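PDB 6H8N: peptidoglycan-N-acetylmuramic acid deacetylase PdaC from Bacillus subtilis subsp. subtilis str. 168, which removes acetyl groups from N-acetylmuramic acid residues of peptidoglycan, which confers resistance to lysozyme, and also deacetylates short chitin oligomers. Local coordinates for residues D30-K33 and H38-F41; I156-I161 and D167-I172. The protein carries 1 engineered substitution. All blocks are in the same frame, centred on the assembly; numbering follows the deposited sequence. Where two conformers were deposited one is given.

Contact 1 of 2, residues D30-K33 and H38-F41; sequences DSLK and HATF
Leu32 of helix 22-35 meets Ala39 and Phe41 on the segment that leads into strand 40-43, and its two methyl groups make every direct contact between the segments. The tight part centres on CD1. Leu32 CD1 lies 3.7 Å from Ala39 CB and also reaches the rim of the Phe41 ring, 3.9 Å from Phe41 CZ. The methyl comes in near the ring plane, at the edge, while the Leu32 and Phe41 side chains approach from opposite directions. Leu32 CB already points to the strand, and chi1 of -69° sets CG beside the backbone N, with CD1 on Ala39 and Phe41 and CD2 by His38.

The other branch packs more loosely: Leu32 CD2 still borders Ala39 CB and is 4.0 Å from the backbone O of His38, a van der Waals approach to a peptide group. The His38 side chain starts away from the helix and is partly exposed, marking the margin of the contact. On the helix, Asp30 and Lys33 are exposed and form salt bridges with Arg57 and Glu61, respectively.

Within the fold, the contact closes the return half of the beta-alpha-beta unit formed by strand 11-17, helix 22-35 and strand 40-43. Strand 40-43 lies parallel to strands 11-17 and 64-67; the Phe41 ring meets Phe16 with planes about 20° apart, and Ile173 of helix 163-178 also packs on Leu32.

Contact 2 of 2, residues I156-I161 and D167-I172; sequences ILIHDI and DAADEI. With PO4 (phosphate ion), chain D.
Ile158 and Ile172 face each other tip to tip, and with Ala169 they form the apolar part of the contact between strand 155-159 and helix 163-178. Ile158 CD1 is 4.1 Å from Ile172 CD1 and 4.3 Å from Ala169 CB, so a single methyl spans one turn of the helix. In both isoleucines CG1 stands anti to the carbonyl carbon (chi1 -64° in Ile158); with chi2 near trans as well, CD1 is carried toward the opposite segment. No hydrogen bond joins the two segments.

The bound phosphate, probably from the crystallisation liquor, is held by His159, next along the chain. Its NE2 donates a nearly straight hydrogen bond to phosphate O2 (2.7 Å, 177°), with the oxygen in the ring plane at the edge. Leu157 CD1 lies over one ring face, displaced toward the rim, 3.8 Å above the plane, while Leu157 CD2 is 3.6 Å from phosphate O2. Tyr109 N gives the phosphate a further bond.

Asp133, hydrogen-bonded to His159 ND1, probably positions the ring. Such a histidine-aspartate pair beside a core strand is consistent with the NodB-type active site of this C-terminal deacetylase domain, where His159 is probably the proton donor.

Both contacts are buried and pack a helix against the same parallel sheet, through strands 40-43 and 155-159, which pair with strand 11-17. Contact 1 joins helix and following strand by one leucine, an alanine and a phenylalanine edge; contact 2 joins strand and following helix by aliphatic groups alone, but its strand runs on into the active site and an anion. The side chains of Phe41 and Ile158 both lie about 11 Å from the zinc ion. The two helices also meet directly: Ser31 OG and Asp170 OD1 are 2.6 Å apart, a probable hydrogen bond. Phe41 CD2 packs 3.9 Å from Asp160 OD2, in the loop after strand 155-159.

Contact 1 of 2, residues D30-K33 and H38-F41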
# COMPACT_ATOMS: atom_id res chain seq x y z
N ASP A 30 -11.53 -9.02 -3.03
CA ASP A 30 -12.61 -9.38 -3.95
C ASP A 30 -12.86 -8.26 -4.95
O ASP A 30 -13.04 -8.51 -6.14
CB ASP A 30 -13.91 -9.66 -3.20
CG ASP A 30 -13.91 -10.98 -2.44
OD1 ASP A 30 -13.01 -11.81 -2.61
OD2 ASP A 30 -14.88 -11.17 -1.67
N SER A 31 -12.93 -7.01 -4.46
CA SER A 31 -13.18 -5.87 -5.33
C SER A 31 -12.07 -5.72 -6.36
O SER A 31 -12.32 -5.47 -7.54
CB SER A 31 -13.29 -4.58 -4.51
OG SER A 31 -14.33 -4.60 -3.56
N LEU A 32 -10.81 -5.81 -5.91
CA LEU A 32 -9.69 -5.70 -6.83
C LEU A 32 -9.76 -6.78 -7.90
O LEU A 32 -9.56 -6.50 -9.08
CB LEU A 32 -8.37 -5.79 -6.06
CG LEU A 32 -8.06 -4.61 -5.16
CD1 LEU A 32 -6.94 -4.96 -4.17
CD2 LEU A 32 -7.68 -3.38 -5.98
N LYS A 33 -10.06 -8.01 -7.50
CA LYS A 33 -10.13 -9.10 -8.46
C LYS A 33 -11.26 -8.87 -9.45
O LYS A 33 -11.07 -9.07 -10.66
CB LYS A 33 -10.29 -10.42 -7.70
CG LYS A 33 -10.40 -11.64 -8.60
CD LYS A 33 -10.12 -12.93 -7.83
CE LYS A 33 -10.97 -13.10 -6.58
NZ LYS A 33 -10.65 -14.38 -5.85
N HIS A 38 -4.91 -4.13 -9.06
CA HIS A 38 -4.03 -4.58 -7.98
C HIS A 38 -3.81 -3.43 -7.02
O HIS A 38 -4.12 -2.27 -7.32
CB HIS A 38 -2.69 -5.10 -8.51
CG HIS A 38 -2.84 -6.36 -9.30
ND1 HIS A 38 -2.41 -6.48 -10.60
CD2 HIS A 38 -3.39 -7.55 -8.98
CE1 HIS A 38 -2.68 -7.69 -11.04
NE2 HIS A 38 -3.29 -8.36 -10.08
N ALA A 39 -3.28 -3.76 -5.84
CA ALA A 39 -2.98 -2.77 -4.82
C ALA A 39 -1.77 -3.22 -4.02
O ALA A 39 -1.17 -4.27 -4.29
CB ALA A 39 -4.19 -2.54 -3.92
N THR A 40 -1.41 -2.41 -3.04
CA THR A 40 -0.27 -2.68 -2.18
C THR A 40 -0.75 -2.64 -0.74
O THR A 40 -1.40 -1.67 -0.34
CB THR A 40 0.83 -1.62 -2.37
OG1 THR A 40 1.12 -1.51 -3.77
CG2 THR A 40 2.10 -2.03 -1.65
N PHE A 41 -0.47 -3.70 0.01
CA PHE A 41 -0.94 -3.86 1.39
C PHE A 41 0.26 -3.75 2.31
O PHE A 41 1.19 -4.56 2.22
CB PHE A 41 -1.62 -5.22 1.55
CG PHE A 41 -2.90 -5.33 0.77
CD1 PHE A 41 -2.90 -5.66 -0.57
CD2 PHE A 41 -4.12 -5.06 1.39
CE1 PHE A 41 -4.10 -5.71 -1.29
CE2 PHE A 41 -5.31 -5.10 0.68
CZ PHE A 41 -5.30 -5.45 -0.66

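Contact 2 of 2, residues I156-I161 and D167-I172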
# COMPACT_ATOMS: atom_id res chain seq x y z
N ILE A 156 -2.80 6.59 -2.86
CA ILE A 156 -3.91 6.78 -1.93
C ILE A 156 -3.70 5.88 -0.72
O ILE A 156 -3.34 4.71 -0.87
CB ILE A 156 -5.25 6.43 -2.61
CG1 ILE A 156 -5.52 7.37 -3.79
CG2 ILE A 156 -6.39 6.50 -1.61
CD1 ILE A 156 -6.57 6.86 -4.76
N LEU A 157 -3.97 6.41 0.47
CA LEU A 157 -3.93 5.65 1.73
C LEU A 157 -5.33 5.36 2.24
O LEU A 157 -6.09 6.29 2.53
CB LEU A 157 -3.15 6.43 2.78
CG LEU A 157 -3.21 5.92 4.23
CD1 LEU A 157 -2.67 4.50 4.31
CD2 LEU A 157 -2.47 6.87 5.17
N ILE A 158 -5.65 4.08 2.40
CA ILE A 158 -6.85 3.62 3.09
C ILE A 158 -6.40 2.62 4.15
O ILE A 158 -5.40 1.92 3.96
CB ILE A 158 -7.81 2.95 2.07
CG1 ILE A 158 -8.28 3.98 1.05
CG2 ILE A 158 -8.98 2.25 2.77
CD1 ILE A 158 -9.02 3.43 -0.13
N HIS A 159 -7.10 2.56 5.28
CA HIS A 159 -6.75 1.60 6.33
C HIS A 159 -7.73 0.43 6.26
O HIS A 159 -8.92 0.61 6.52
CB HIS A 159 -6.76 2.30 7.69
CG HIS A 159 -5.79 3.45 7.74
ND1 HIS A 159 -6.12 4.72 7.32
CD2 HIS A 159 -4.48 3.50 8.08
CE1 HIS A 159 -5.06 5.51 7.42
NE2 HIS A 159 -4.05 4.79 7.88
N ASP A 160 -7.25 -0.77 5.90
CA ASP A 160 -8.14 -1.90 5.56
C ASP A 160 -8.59 -2.69 6.77
O ASP A 160 -8.67 -3.92 6.70
CB ASP A 160 -7.55 -2.83 4.48
CG ASP A 160 -6.25 -3.51 4.89
OD1 ASP A 160 -5.34 -2.80 5.36
OD2 ASP A 160 -6.13 -4.75 4.68
N ILE A 161 -8.92 -2.01 7.87
CA ILE A 161 -9.39 -2.65 9.09
C ILE A 161 -10.78 -2.19 9.50
O ILE A 161 -11.29 -2.65 10.52
CB ILE A 161 -8.38 -2.45 10.24
CG1 ILE A 161 -8.14 -0.96 10.51
CG2 ILE A 161 -7.07 -3.15 9.88
CD1 ILE A 161 -7.40 -0.71 11.81
N ASP A 167 -15.94 -0.83 2.42
CA ASP A 167 -17.05 -0.41 1.57
C ASP A 167 -16.65 0.75 0.67
O ASP A 167 -16.94 0.76 -0.53
CB ASP A 167 -18.28 -0.06 2.41
CG ASP A 167 -18.91 -1.29 3.06
OD1 ASP A 167 -18.68 -2.42 2.60
OD2 ASP A 167 -19.66 -1.10 4.05
N ALA A 168 -15.98 1.75 1.24
CA ALA A 168 -15.50 2.87 0.44
C ALA A 168 -14.53 2.39 -0.64
O ALA A 168 -14.59 2.86 -1.78
CB ALA A 168 -14.84 3.92 1.33
N ALA A 169 -13.62 1.48 -0.28
CA ALA A 169 -12.64 1.00 -1.24
C ALA A 169 -13.31 0.33 -2.43
O ALA A 169 -12.85 0.48 -3.56
CB ALA A 169 -11.67 0.03 -0.57
N ASP A 170 -14.38 -0.44 -2.21
CA ASP A 170 -15.07 -1.04 -3.35
C ASP A 170 -15.56 0.02 -4.32
O ASP A 170 -15.39 -0.12 -5.54
CB ASP A 170 -16.25 -1.90 -2.88
CG ASP A 170 -16.99 -2.54 -4.05
OD1 ASP A 170 -16.48 -3.51 -4.63
OD2 ASP A 170 -18.07 -2.04 -4.43
N GLU A 171 -16.21 1.06 -3.80
CA GLU A 171 -16.73 2.12 -4.65
C GLU A 171 -15.60 2.89 -5.33
O GLU A 171 -15.72 3.25 -6.51
CB GLU A 171 -17.64 3.05 -3.83
CG GLU A 171 -18.21 4.18 -4.63
CD GLU A 171 -19.33 4.92 -3.96
OE1 GLU A 171 -19.81 4.48 -2.90
OE2 GLU A 171 -19.71 5.97 -4.51
N ILE A 172 -14.51 3.15 -4.61
CA ILE A 172 -13.36 3.84 -5.20
C ILE A 172 -12.76 3.01 -6.33
O ILE A 172 -12.43 3.53 -7.39
CB ILE A 172 -12.33 4.16 -4.10
CG1 ILE A 172 -12.86 5.27 -3.18
CG2 ILE A 172 -10.97 4.51 -4.70
CD1 ILE A 172 -12.18 5.29 -1.85
P PO4 D . -1.14 4.95 9.69
O1 PO4 D . -1.74 5.78 10.86
O2 PO4 D . -1.54 5.63 8.39
O3 PO4 D . -1.82 3.62 9.72
O4 PO4 D . 0.33 4.82 9.89